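Long-range contacts in probable transcriptional regulator (Pseudomonas aeruginosa, PDB 2NNN), which probably acts as a DNA-binding transcription factor of the MarR family, built as a dimer of winged helix-turn-helix subunits: residues Q22-L27 and R118-P123; N34-T39 and D77-I82; W41-R46 and T62-A67; V45-T50 and V96-A101; C53-L58 and T68-V73. All blocks are in the same frame, centred on the assembly; numbering follows the deposited sequence.

Contact 1: residues Q22-L27 and R118-P123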
# COMPACT_ATOMS: atom_id res chain seq x y z
N GLN A 22 -5.23 -2.31 -0.55
CA GLN A 22 -5.77 -3.11 -1.66
C GLN A 22 -7.26 -2.88 -1.92
O GLN A 22 -7.68 -2.80 -3.08
CB GLN A 22 -5.53 -4.61 -1.45
CG GLN A 22 -4.14 -5.10 -1.86
CD GLN A 22 -3.91 -6.56 -1.54
OE1 GLN A 22 -4.83 -7.40 -1.58
NE2 GLN A 22 -2.68 -6.88 -1.22
N ARG A 23 -8.06 -2.78 -0.86
CA ARG A 23 -9.50 -2.49 -1.01
C ARG A 23 -9.70 -1.11 -1.63
O ARG A 23 -10.51 -0.93 -2.54
CB ARG A 23 -10.23 -2.56 0.34
CG ARG A 23 -11.65 -1.98 0.28
CD ARG A 23 -12.46 -2.39 1.49
NE ARG A 23 -13.75 -1.70 1.58
CZ ARG A 23 -13.96 -0.50 2.11
NH1 ARG A 23 -12.95 0.24 2.59
NH2 ARG A 23 -15.19 -0.01 2.14
N TYR A 24 -8.93 -0.13 -1.14
CA TYR A 24 -9.03 1.22 -1.67
C TYR A 24 -8.70 1.22 -3.15
O TYR A 24 -9.43 1.81 -3.96
CB TYR A 24 -8.14 2.22 -0.89
CG TYR A 24 -8.36 3.61 -1.41
CD1 TYR A 24 -9.41 4.40 -0.92
CD2 TYR A 24 -7.57 4.13 -2.46
CE1 TYR A 24 -9.65 5.66 -1.43
CE2 TYR A 24 -7.81 5.39 -2.96
CZ TYR A 24 -8.85 6.14 -2.44
OH TYR A 24 -9.10 7.40 -2.94
N ALA A 25 -7.61 0.55 -3.52
CA ALA A 25 -7.19 0.43 -4.92
C ALA A 25 -8.30 -0.15 -5.83
O ALA A 25 -8.47 0.29 -6.97
CB ALA A 25 -5.92 -0.40 -5.02
N ALA A 26 -9.06 -1.11 -5.31
CA ALA A 26 -10.18 -1.74 -6.00
C ALA A 26 -11.38 -0.79 -6.20
O ALA A 26 -11.96 -0.74 -7.27
CB ALA A 26 -10.61 -2.96 -5.25
N LEU A 27 -11.73 -0.03 -5.16
CA LEU A 27 -12.80 0.98 -5.22
C LEU A 27 -12.44 2.13 -6.16
O LEU A 27 -13.27 2.65 -6.90
CB LEU A 27 -13.10 1.54 -3.82
CG LEU A 27 -13.57 0.58 -2.71
CD1 LEU A 27 -13.54 1.29 -1.35
CD2 LEU A 27 -14.95 0.04 -2.98
N ARG A 118 -15.87 8.23 0.00
CA ARG A 118 -17.01 7.93 0.89
C ARG A 118 -17.28 6.42 1.04
O ARG A 118 -17.62 5.98 2.12
CB ARG A 118 -18.29 8.75 0.59
CG ARG A 118 -19.06 8.39 -0.63
CD ARG A 118 -20.59 8.69 -0.51
NE ARG A 118 -21.26 7.64 0.25
CZ ARG A 118 -21.69 6.47 -0.23
NH1 ARG A 118 -21.56 6.17 -1.52
NH2 ARG A 118 -22.25 5.60 0.59
N GLN A 119 -17.10 5.66 -0.04
CA GLN A 119 -17.24 4.20 -0.04
C GLN A 119 -16.15 3.52 0.78
O GLN A 119 -16.43 2.56 1.53
CB GLN A 119 -17.18 3.66 -1.47
CG GLN A 119 -18.39 3.93 -2.31
CD GLN A 119 -18.27 3.39 -3.74
OE1 GLN A 119 -19.03 3.79 -4.64
NE2 GLN A 119 -17.29 2.50 -3.97
N ALA A 120 -14.90 3.99 0.63
CA ALA A 120 -13.79 3.51 1.44
C ALA A 120 -14.13 3.56 2.93
O ALA A 120 -13.83 2.62 3.68
CB ALA A 120 -12.50 4.29 1.15
N LEU A 121 -14.77 4.65 3.34
CA LEU A 121 -15.06 4.88 4.75
C LEU A 121 -16.44 4.39 5.17
O LEU A 121 -16.74 4.37 6.36
CB LEU A 121 -14.88 6.36 5.11
CG LEU A 121 -13.47 6.94 4.96
CD1 LEU A 121 -13.51 8.43 5.17
CD2 LEU A 121 -12.52 6.32 5.94
N ALA A 122 -17.25 3.96 4.21
CA ALA A 122 -18.65 3.60 4.46
C ALA A 122 -18.93 2.65 5.65
O ALA A 122 -19.93 2.85 6.34
CB ALA A 122 -19.31 3.06 3.18
N PRO A 123 -18.08 1.61 5.88
CA PRO A 123 -18.22 0.69 7.03
C PRO A 123 -18.20 1.34 8.43
O PRO A 123 -18.29 0.63 9.45
CB PRO A 123 -16.97 -0.21 6.91
CG PRO A 123 -16.63 -0.18 5.48
CD PRO A 123 -16.93 1.22 5.04

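Contact 2: residues N34-T39 and D77-I82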
# COMPACT_ATOMS: atom_id res chain seq x y z
N ASN A 34 -11.96 7.84 -15.08
CA ASN A 34 -11.06 8.48 -16.06
C ASN A 34 -9.84 7.64 -16.38
O ASN A 34 -8.93 8.10 -17.07
CB ASN A 34 -10.65 9.89 -15.60
CG ASN A 34 -10.00 9.89 -14.23
OD1 ASN A 34 -9.32 8.94 -13.85
ND2 ASN A 34 -10.22 10.97 -13.47
N GLY A 35 -9.81 6.41 -15.88
CA GLY A 35 -8.69 5.51 -16.14
C GLY A 35 -7.37 5.86 -15.47
O GLY A 35 -6.35 5.26 -15.80
N LEU A 36 -7.35 6.83 -14.55
CA LEU A 36 -6.13 7.18 -13.80
C LEU A 36 -5.92 6.31 -12.54
O LEU A 36 -6.90 5.88 -11.89
CB LEU A 36 -6.11 8.67 -13.42
CG LEU A 36 -6.03 9.75 -14.52
CD1 LEU A 36 -6.14 11.15 -13.94
CD2 LEU A 36 -4.76 9.65 -15.34
N THR A 37 -4.66 6.06 -12.19
CA THR A 37 -4.31 5.41 -10.91
C THR A 37 -4.46 6.38 -9.72
O THR A 37 -4.50 7.60 -9.91
CB THR A 37 -2.89 4.82 -10.94
OG1 THR A 37 -1.94 5.89 -11.07
CG2 THR A 37 -2.72 3.86 -12.10
N PRO A 38 -4.58 5.84 -8.48
CA PRO A 38 -4.58 6.72 -7.29
C PRO A 38 -3.49 7.79 -7.29
O PRO A 38 -3.79 8.95 -6.97
CB PRO A 38 -4.38 5.74 -6.13
CG PRO A 38 -5.09 4.50 -6.58
CD PRO A 38 -4.81 4.42 -8.09
N THR A 39 -2.25 7.41 -7.62
CA THR A 39 -1.10 8.33 -7.51
C THR A 39 -1.11 9.32 -8.65
O THR A 39 -0.81 10.50 -8.46
CB THR A 39 0.26 7.59 -7.42
OG1 THR A 39 0.35 6.61 -8.46
CG2 THR A 39 0.39 6.87 -6.09
N ASP A 77 1.56 13.13 -18.85
CA ASP A 77 1.94 13.91 -20.03
C ASP A 77 1.42 13.27 -21.31
O ASP A 77 0.78 13.92 -22.12
CB ASP A 77 3.46 14.09 -20.10
CG ASP A 77 3.88 15.15 -21.12
OD1 ASP A 77 3.01 15.92 -21.58
OD2 ASP A 77 5.08 15.20 -21.47
N LYS A 78 1.73 11.98 -21.47
CA LYS A 78 1.20 11.15 -22.55
C LYS A 78 -0.30 11.39 -22.78
O LYS A 78 -0.77 11.33 -23.92
CB LYS A 78 1.47 9.67 -22.21
CG LYS A 78 1.20 8.66 -23.33
CD LYS A 78 1.14 7.22 -22.77
CE LYS A 78 2.45 6.81 -22.04
NZ LYS A 78 2.27 5.67 -21.08
N ARG A 79 -1.05 11.67 -21.71
CA ARG A 79 -2.48 11.93 -21.81
C ARG A 79 -2.82 13.40 -22.10
O ARG A 79 -3.99 13.73 -22.26
CB ARG A 79 -3.20 11.47 -20.54
CG ARG A 79 -2.98 10.01 -20.23
CD ARG A 79 -3.46 9.67 -18.85
NE ARG A 79 -4.92 9.67 -18.78
CZ ARG A 79 -5.68 8.59 -18.74
NH1 ARG A 79 -5.13 7.37 -18.75
NH2 ARG A 79 -7.00 8.72 -18.68
N GLY A 80 -1.81 14.25 -22.16
CA GLY A 80 -2.01 15.69 -22.42
C GLY A 80 -2.43 16.49 -21.21
O GLY A 80 -2.97 17.59 -21.34
N LEU A 81 -2.18 15.97 -20.01
CA LEU A 81 -2.75 16.57 -18.80
C LEU A 81 -1.83 17.54 -18.07
O LEU A 81 -2.26 18.23 -17.14
CB LEU A 81 -3.28 15.49 -17.85
CG LEU A 81 -4.30 14.50 -18.41
CD1 LEU A 81 -4.69 13.54 -17.30
CD2 LEU A 81 -5.54 15.18 -19.01
N ILE A 82 -0.56 17.60 -18.48
CA ILE A 82 0.39 18.52 -17.86
C ILE A 82 1.11 19.39 -18.89
O ILE A 82 1.17 19.04 -20.08
CB ILE A 82 1.45 17.80 -16.93
CG1 ILE A 82 2.25 16.74 -17.68
CG2 ILE A 82 0.79 17.19 -15.70
CD1 ILE A 82 3.66 17.17 -18.02

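Contact 3: residues W41-R46 and T62-A67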
# COMPACT_ATOMS: atom_id res chain seq x y z
N TRP A 41 -3.74 10.49 -9.89
CA TRP A 41 -4.80 11.43 -9.47
C TRP A 41 -4.29 12.38 -8.40
O TRP A 41 -4.57 13.59 -8.45
CB TRP A 41 -6.03 10.65 -8.94
CG TRP A 41 -7.13 11.53 -8.36
CD1 TRP A 41 -7.48 11.66 -7.04
CD2 TRP A 41 -8.05 12.38 -9.10
NE1 TRP A 41 -8.54 12.53 -6.91
CE2 TRP A 41 -8.90 12.99 -8.15
CE3 TRP A 41 -8.22 12.69 -10.46
CZ2 TRP A 41 -9.90 13.91 -8.52
CZ3 TRP A 41 -9.23 13.59 -10.82
CH2 TRP A 41 -10.05 14.18 -9.86
N ALA A 42 -3.53 11.85 -7.44
CA ALA A 42 -2.92 12.62 -6.36
C ALA A 42 -2.02 13.73 -6.89
O ALA A 42 -2.11 14.88 -6.44
CB ALA A 42 -2.13 11.71 -5.42
N ALA A 43 -1.14 13.38 -7.83
CA ALA A 43 -0.28 14.36 -8.50
C ALA A 43 -1.09 15.38 -9.27
O ALA A 43 -0.76 16.55 -9.25
CB ALA A 43 0.69 13.68 -9.43
N LEU A 44 -2.16 14.95 -9.93
CA LEU A 44 -3.04 15.88 -10.67
C LEU A 44 -3.71 16.86 -9.70
O LEU A 44 -3.68 18.08 -9.91
CB LEU A 44 -4.13 15.10 -11.42
CG LEU A 44 -4.90 15.86 -12.49
CD1 LEU A 44 -4.14 15.82 -13.83
CD2 LEU A 44 -6.31 15.29 -12.65
N VAL A 45 -4.32 16.32 -8.65
CA VAL A 45 -4.92 17.13 -7.59
C VAL A 45 -3.90 18.13 -7.03
O VAL A 45 -4.18 19.32 -7.00
CB VAL A 45 -5.56 16.24 -6.48
CG1 VAL A 45 -6.07 17.08 -5.32
CG2 VAL A 45 -6.70 15.41 -7.07
N ARG A 46 -2.72 17.65 -6.64
CA ARG A 46 -1.70 18.50 -6.04
C ARG A 46 -1.23 19.64 -6.96
O ARG A 46 -1.11 20.78 -6.51
CB ARG A 46 -0.51 17.69 -5.53
CG ARG A 46 0.47 18.48 -4.66
CD ARG A 46 -0.16 18.88 -3.34
NE ARG A 46 -0.06 17.81 -2.35
CZ ARG A 46 -0.73 17.77 -1.20
NH1 ARG A 46 -1.60 18.72 -0.88
NH2 ARG A 46 -0.56 16.76 -0.37
N THR A 62 3.47 14.68 -2.34
CA THR A 62 2.54 13.56 -2.58
C THR A 62 3.15 12.21 -2.19
O THR A 62 2.73 11.17 -2.70
CB THR A 62 2.11 13.48 -4.04
OG1 THR A 62 3.27 13.37 -4.87
CG2 THR A 62 1.33 14.70 -4.44
N ALA A 63 4.13 12.24 -1.27
CA ALA A 63 4.90 11.08 -0.79
C ALA A 63 5.46 10.21 -1.92
O ALA A 63 5.36 8.99 -1.89
CB ALA A 63 4.07 10.27 0.20
N MSE A 64 6.06 10.85 -2.90
CA MSE A 64 6.58 10.15 -4.05
C MSE A 64 8.04 10.47 -4.36
O MSE A 64 8.48 11.62 -4.35
CB MSE A 64 5.72 10.39 -5.30
CG MSE A 64 4.54 9.44 -5.39
SE MSE A 64 3.48 9.64 -7.00
CE MSE A 64 2.10 10.90 -6.45
N ASP A 65 8.75 9.39 -4.63
CA ASP A 65 10.12 9.37 -5.12
C ASP A 65 10.30 10.18 -6.37
O ASP A 65 9.35 10.34 -7.13
CB ASP A 65 10.43 7.93 -5.54
CG ASP A 65 11.55 7.39 -4.81
OD1 ASP A 65 12.18 8.20 -4.11
OD2 ASP A 65 11.80 6.18 -4.91
N ALA A 66 11.53 10.64 -6.59
CA ALA A 66 11.94 11.27 -7.84
C ALA A 66 11.65 10.37 -9.04
O ALA A 66 11.06 10.82 -10.03
CB ALA A 66 13.43 11.64 -7.79
N ALA A 67 12.07 9.12 -8.95
CA ALA A 67 11.76 8.10 -9.96
C ALA A 67 10.25 7.82 -10.09
O ALA A 67 9.75 7.67 -11.20
CB ALA A 67 12.53 6.81 -9.67

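Contact 4: residues V45-T50 and V96-A101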
# COMPACT_ATOMS: atom_id res chain seq x y z
N VAL A 45 -4.32 16.32 -8.65
CA VAL A 45 -4.92 17.13 -7.59
C VAL A 45 -3.90 18.13 -7.03
O VAL A 45 -4.18 19.32 -7.00
CB VAL A 45 -5.56 16.24 -6.48
CG1 VAL A 45 -6.07 17.08 -5.32
CG2 VAL A 45 -6.70 15.41 -7.07
N ARG A 46 -2.72 17.65 -6.64
CA ARG A 46 -1.70 18.50 -6.04
C ARG A 46 -1.23 19.64 -6.96
O ARG A 46 -1.11 20.78 -6.51
CB ARG A 46 -0.51 17.69 -5.53
CG ARG A 46 0.47 18.48 -4.66
CD ARG A 46 -0.16 18.88 -3.34
NE ARG A 46 -0.06 17.81 -2.35
CZ ARG A 46 -0.73 17.77 -1.20
NH1 ARG A 46 -1.60 18.72 -0.88
NH2 ARG A 46 -0.56 16.76 -0.37
N LEU A 47 -0.97 19.34 -8.24
CA LEU A 47 -0.66 20.37 -9.24
C LEU A 47 -1.77 21.41 -9.41
O LEU A 47 -1.50 22.53 -9.86
CB LEU A 47 -0.38 19.74 -10.59
CG LEU A 47 0.98 19.09 -10.87
CD1 LEU A 47 0.94 18.43 -12.22
CD2 LEU A 47 2.14 20.09 -10.78
N GLY A 48 -3.01 21.04 -9.08
CA GLY A 48 -4.12 21.98 -9.08
C GLY A 48 -4.07 22.91 -7.90
O GLY A 48 -4.43 24.07 -8.02
N GLU A 49 -3.64 22.41 -6.75
CA GLU A 49 -3.44 23.23 -5.55
C GLU A 49 -2.29 24.23 -5.71
O GLU A 49 -2.42 25.40 -5.38
CB GLU A 49 -3.15 22.36 -4.32
CG GLU A 49 -4.30 21.48 -3.89
CD GLU A 49 -3.97 20.62 -2.67
OE1 GLU A 49 -3.26 21.15 -1.78
OE2 GLU A 49 -4.43 19.44 -2.60
N THR A 50 -1.17 23.74 -6.24
CA THR A 50 0.10 24.45 -6.18
C THR A 50 0.32 25.43 -7.32
O THR A 50 0.94 26.48 -7.13
CB THR A 50 1.28 23.46 -6.21
OG1 THR A 50 1.13 22.59 -7.34
CG2 THR A 50 1.31 22.62 -4.94
N VAL A 96 6.39 22.04 -13.47
CA VAL A 96 5.27 21.26 -13.99
C VAL A 96 3.96 21.94 -13.58
O VAL A 96 3.84 22.50 -12.48
CB VAL A 96 5.32 19.78 -13.50
CG1 VAL A 96 4.26 18.94 -14.19
CG2 VAL A 96 6.67 19.17 -13.77
N SER A 97 2.99 21.91 -14.48
CA SER A 97 1.74 22.62 -14.29
C SER A 97 0.62 21.82 -14.91
O SER A 97 0.86 20.98 -15.77
CB SER A 97 1.82 23.97 -15.00
OG SER A 97 0.97 24.91 -14.37
N LEU A 98 -0.60 22.08 -14.48
CA LEU A 98 -1.77 21.49 -15.13
C LEU A 98 -2.03 22.14 -16.49
O LEU A 98 -2.05 23.37 -16.60
CB LEU A 98 -3.01 21.64 -14.24
CG LEU A 98 -3.66 20.41 -13.58
CD1 LEU A 98 -2.67 19.43 -13.00
CD2 LEU A 98 -4.66 20.85 -12.54
N SER A 99 -2.20 21.31 -17.51
CA SER A 99 -2.84 21.70 -18.77
C SER A 99 -4.26 22.19 -18.56
O SER A 99 -4.86 21.91 -17.52
CB SER A 99 -2.94 20.49 -19.67
OG SER A 99 -1.78 20.40 -20.46
N PRO A 100 -4.81 22.92 -19.57
CA PRO A 100 -6.27 23.11 -19.64
C PRO A 100 -7.07 21.80 -19.61
O PRO A 100 -8.08 21.71 -18.90
CB PRO A 100 -6.46 23.83 -20.99
CG PRO A 100 -5.15 24.53 -21.23
CD PRO A 100 -4.10 23.62 -20.65
N ALA A 101 -6.62 20.80 -20.37
CA ALA A 101 -7.26 19.48 -20.37
C ALA A 101 -7.06 18.74 -19.03
O ALA A 101 -7.96 18.06 -18.56
CB ALA A 101 -6.75 18.64 -21.53
O HOH W 1 -1.17 23.72 -12.04

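Contact 5: residues C53-L58 and T68-V73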
# COMPACT_ATOMS: atom_id res chain seq x y z
N CYS A 53 5.30 24.04 -10.26
CA CYS A 53 5.96 23.40 -9.14
C CYS A 53 7.05 22.53 -9.74
O CYS A 53 6.84 21.92 -10.78
CB CYS A 53 4.96 22.51 -8.39
SG CYS A 53 5.33 22.21 -6.64
N PRO A 54 8.23 22.49 -9.10
CA PRO A 54 9.27 21.54 -9.54
C PRO A 54 8.79 20.09 -9.39
O PRO A 54 8.08 19.78 -8.43
CB PRO A 54 10.43 21.82 -8.59
CG PRO A 54 10.13 23.15 -7.94
CD PRO A 54 8.66 23.32 -7.95
N GLN A 55 9.18 19.21 -10.32
CA GLN A 55 8.73 17.80 -10.32
C GLN A 55 9.05 17.04 -9.02
O GLN A 55 8.20 16.32 -8.50
CB GLN A 55 9.31 17.04 -11.52
CG GLN A 55 8.68 15.68 -11.78
CD GLN A 55 9.21 15.04 -13.06
OE1 GLN A 55 10.29 14.45 -13.07
NE2 GLN A 55 8.47 15.18 -14.14
N ASN A 56 10.26 17.22 -8.52
CA ASN A 56 10.71 16.55 -7.30
C ASN A 56 10.03 17.10 -6.04
O ASN A 56 9.79 16.36 -5.07
CB ASN A 56 12.23 16.65 -7.18
CG ASN A 56 12.97 15.73 -8.16
OD1 ASN A 56 12.35 15.05 -9.01
ND2 ASN A 56 14.29 15.70 -8.03
N GLN A 57 9.72 18.39 -6.08
CA GLN A 57 8.93 19.02 -5.04
C GLN A 57 7.49 18.51 -5.07
O GLN A 57 6.90 18.27 -4.02
CB GLN A 57 8.94 20.54 -5.18
CG GLN A 57 8.18 21.26 -4.08
CD GLN A 57 8.64 22.69 -3.93
OE1 GLN A 57 9.73 22.95 -3.40
NE2 GLN A 57 7.82 23.63 -4.37
N LEU A 58 6.94 18.35 -6.27
CA LEU A 58 5.63 17.76 -6.44
C LEU A 58 5.64 16.35 -5.80
O LEU A 58 4.70 15.95 -5.13
CB LEU A 58 5.23 17.70 -7.92
CG LEU A 58 3.92 16.96 -8.27
CD1 LEU A 58 2.70 17.51 -7.53
CD2 LEU A 58 3.65 16.86 -9.77
N THR A 68 9.55 7.75 -8.96
CA THR A 68 8.10 7.53 -8.96
C THR A 68 7.34 8.71 -9.55
O THR A 68 6.51 8.52 -10.43
CB THR A 68 7.56 7.21 -7.55
OG1 THR A 68 8.36 6.17 -6.97
CG2 THR A 68 6.11 6.73 -7.60
N ILE A 69 7.61 9.93 -9.07
CA ILE A 69 6.93 11.10 -9.60
C ILE A 69 7.30 11.36 -11.05
O ILE A 69 6.47 11.81 -11.82
CB ILE A 69 7.12 12.38 -8.74
CG1 ILE A 69 6.10 13.45 -9.14
CG2 ILE A 69 8.55 12.92 -8.83
CD1 ILE A 69 4.67 13.12 -8.77
N LYS A 70 8.55 11.05 -11.41
CA LYS A 70 9.01 11.17 -12.79
C LYS A 70 8.04 10.48 -13.75
O LYS A 70 7.64 11.06 -14.75
CB LYS A 70 10.40 10.56 -12.93
CG LYS A 70 11.08 10.88 -14.25
CD LYS A 70 12.45 10.21 -14.36
CE LYS A 70 12.97 10.23 -15.79
NZ LYS A 70 13.60 11.53 -16.15
N GLY A 71 7.66 9.25 -13.41
CA GLY A 71 6.89 8.41 -14.31
C GLY A 71 5.39 8.68 -14.23
O GLY A 71 4.67 8.48 -15.22
N VAL A 72 4.92 9.09 -13.06
CA VAL A 72 3.55 9.55 -12.95
C VAL A 72 3.34 10.78 -13.84
O VAL A 72 2.38 10.83 -14.62
CB VAL A 72 3.16 9.85 -11.48
CG1 VAL A 72 1.99 10.84 -11.41
CG2 VAL A 72 2.84 8.57 -10.74
N VAL A 73 4.26 11.75 -13.75
CA VAL A 73 4.16 12.98 -14.54
C VAL A 73 4.28 12.68 -16.04
O VAL A 73 3.58 13.29 -16.85
CB VAL A 73 5.17 14.06 -14.09
CG1 VAL A 73 5.25 15.20 -15.11
CG2 VAL A 73 4.80 14.61 -12.73
O HOH W 2 12.29 14.17 -15.06

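Contact 1: residues Q22-L27 and R118-P123
R23 reaches from helix 13-31 to the carboxyl end of helix 100-121, where it grips the backbone oxygens of Q119 and A120. Its CB is directed toward the partner segment. With CG anti to the backbone N (chi1 168°), CG, CD and NE continue as an extended arm toward helix 100-121. At its tip the guanidinium does three jobs. R23 NH1 gives a nearly straight hydrogen bond to A120 O (2.8 Å, 167° at the hydrogen), lying in the carbonyl plane and on a lone pair. R23 NH2 makes weak bonds to Q119 O (2.9 Å) and to A120 O (3.3 Å), and it also lies 3.6 Å from P123 CD. R23 CZ carries a lid: L27 CD1 stands 3.9 Å above the centre of one guanidinium face. In the MarR family the N- and C-terminal helices form the dimerisation part of the subunit, and helices 13-31 and 100-121 belong to it. P123 O accepts a hydrogen bond from R138 of the second subunit, whose I13 and I140 pack on A120 and R23. A positive group at a helix carboxyl terminus would be expected to be electrostatically favoured. The rest of the contact is apolar. L27 CD1 lies 3.6 Å from A120 CA, while A120 CB meets the Y24 ring at its edge, in the ring plane, 3.7 Å from CD1.

Contact 2: residues N34-T39 and D77-I82
R79 and L36 meet with similar first torsions: in each, CG is anti to the carbonyl carbon and beside the backbone N (chi1 -57° in R79, -66° in L36). The arginine then bends at chi3 (72°), which swings NE off the line of the chain, and the two side chains pass side by side, heading opposite ways. L36 CD2 rests on one face of the guanidinium, 3.4 Å above its plane and offset toward the rim. Its nearest atom there is R79 NE at 3.4 Å, with CZ at 3.7 Å. R79 NH2 lies 2.6 Å from N34 O, a short distance to be read with caution, and NH1 lies 3.8 Å from G35 O. The contact thus joins the approach to helix 38-50 with the turn that leads from helix 66-78 into strand 82-87, the first strand of the wing in this winged helix-turn-helix fold. Both backbones are shaped by local motifs. N34 OD1 accepts from L36 N in an Asx turn, although the exact place of OD1 is less sure, and T37 caps helix 38-50 through Q40 N. On the other segment, G80 takes positive phi in a Schellman motif that ends helix 66-78. L81 CD1 adds a looser touch, 4.4 Å from L36 CD2, and E105 of helix 100-121 packs against N34, L36, R79 and L81.

Contact 3: residues W41-R46 and T62-A67
T62 lays its methyl group against the aliphatic part of R46, the two side chains running past each other in opposite directions. T62 CG2 is 3.7 Å from R46 CB and 3.9 Å from R46 CG, and it sits oblique to the guanidinium. In the threonine, OG1 lies between the backbone N and the carbonyl carbon (chi1 57°) and hydrogen-bonds to L58 O; CG2, anti to the carbonyl carbon, meets R46. R46 in turn bends at chi2 and chi3. Its charged end is held by L61 O through NH2 and, through NH1, by salt bridges to E49 and to D10 of the second subunit. One turn earlier on helix 38-50, the small side chains of A42 and A43 lie near the terminal methyl of M64, a selenomethionine here. M64 CE stands 4.4 Å from A42 CB and 4.3 Å from A43 CB. Residues 62-65 link helices 55-61 and 66-78, forming the turn of the helix-turn-helix. R18 of the second subunit donates to T62 O. No hydrogen bond crosses between the segments themselves: methyl groups and methylenes make the buried contact, while the polar ends of R46 and T62 find partners nearby, so that shape rather than bond direction sets the fit.

Contact 4: residues V45-T50 and V96-A101
At L47 and S97, helical residues 45-50 cross strand residues 96-98 nearly perpendicularly. The axes of the short segments 45-50 and 96-98 pass 7.5 Å apart at an angle of 95°, and the nearest alpha carbons are those of L47 and S97, 6.0 Å from each other. A water spans the two backbones, donating to L47 O, at a length so short that its exact value is doubtful, and accepting from L98 N at 3.0 Å. L47 holds CG anti to its carbonyl carbon (chi1 -78°), and its branches divide the work. CD2 touches V96 O at 3.4 Å and CD1 lies 3.9 Å from V96 CG1. The strand is the second of the wing hairpin in the winged-helix fold; its neighbour 82-87 supplies I82 against both L47 and V96, and V96 is also hydrogen-bonded through its backbone to C53. The two methyls of L98 both rest on the helix. L98 CD1 presses on L47 CB at 3.3 Å, a tight approach, while CD2 lies 3.7 Å from G48 CA. R103 and L106 of helix 100-121 pack on L98 as well.

Contact 5: residues C53-L58 and T68-V73
Q55 extends across the face of helix 66-78 with CG anti to its backbone N (chi1 -168°) and CD continuing the line. Its amide then divides between two residues: NE2 lies 3.4 Å from V73 CG1, and OE1 sits 3.5 Å from K70 CA. OE1 also accepts from a water at 2.8 Å, which accepts a hydrogen bond from K70 NZ at 3.1 Å. The lysine is extended until chi4 (82°) turns NZ aside, and the water links the two polar ends at the rim of the contact. Helices 55-61 and 66-78 are the two helices of the helix-turn-helix, the latter corresponding to the recognition helix of MarR-type proteins. I69 packs between them with CG2 set between its own backbone N and carbonyl carbon, 3.4 Å from Q55 O. The other arm of I69 ends in CD1, which touches L58 CG at 3.9 Å, the two side chains crossing at about a right angle. L58 CD2 also meets V73 CG2 at 3.9 Å, crossing it obliquely. Around these side chains, R46 and L47 of helix 38-50 pack on L58, and I82 and V96 of the wing strands close on V73.

In the fold
Contact 1 stands apart: it lies in the dimerisation helices, its centre about 25 and 26 Å from those of contacts 4 and 5, and it alone has a clear direct hydrogen bond between its segments, with two weak ones beside it, from a charged side chain to helix-end carbonyls. The other four build the winged helix-turn-helix. Contacts 3 and 4 are buried, overlap at V45 and R46 on helix 38-50 and rest on methyl and methylene packing, with a water between backbones in contact 4. Contacts 1, 2 and 5 are partly buried and mix apolar with polar groups. Contacts 3 and 5, centres about 6 Å apart, interlock through A43 and M64 on V72; contacts 2 and 4 join where L81 meets S99.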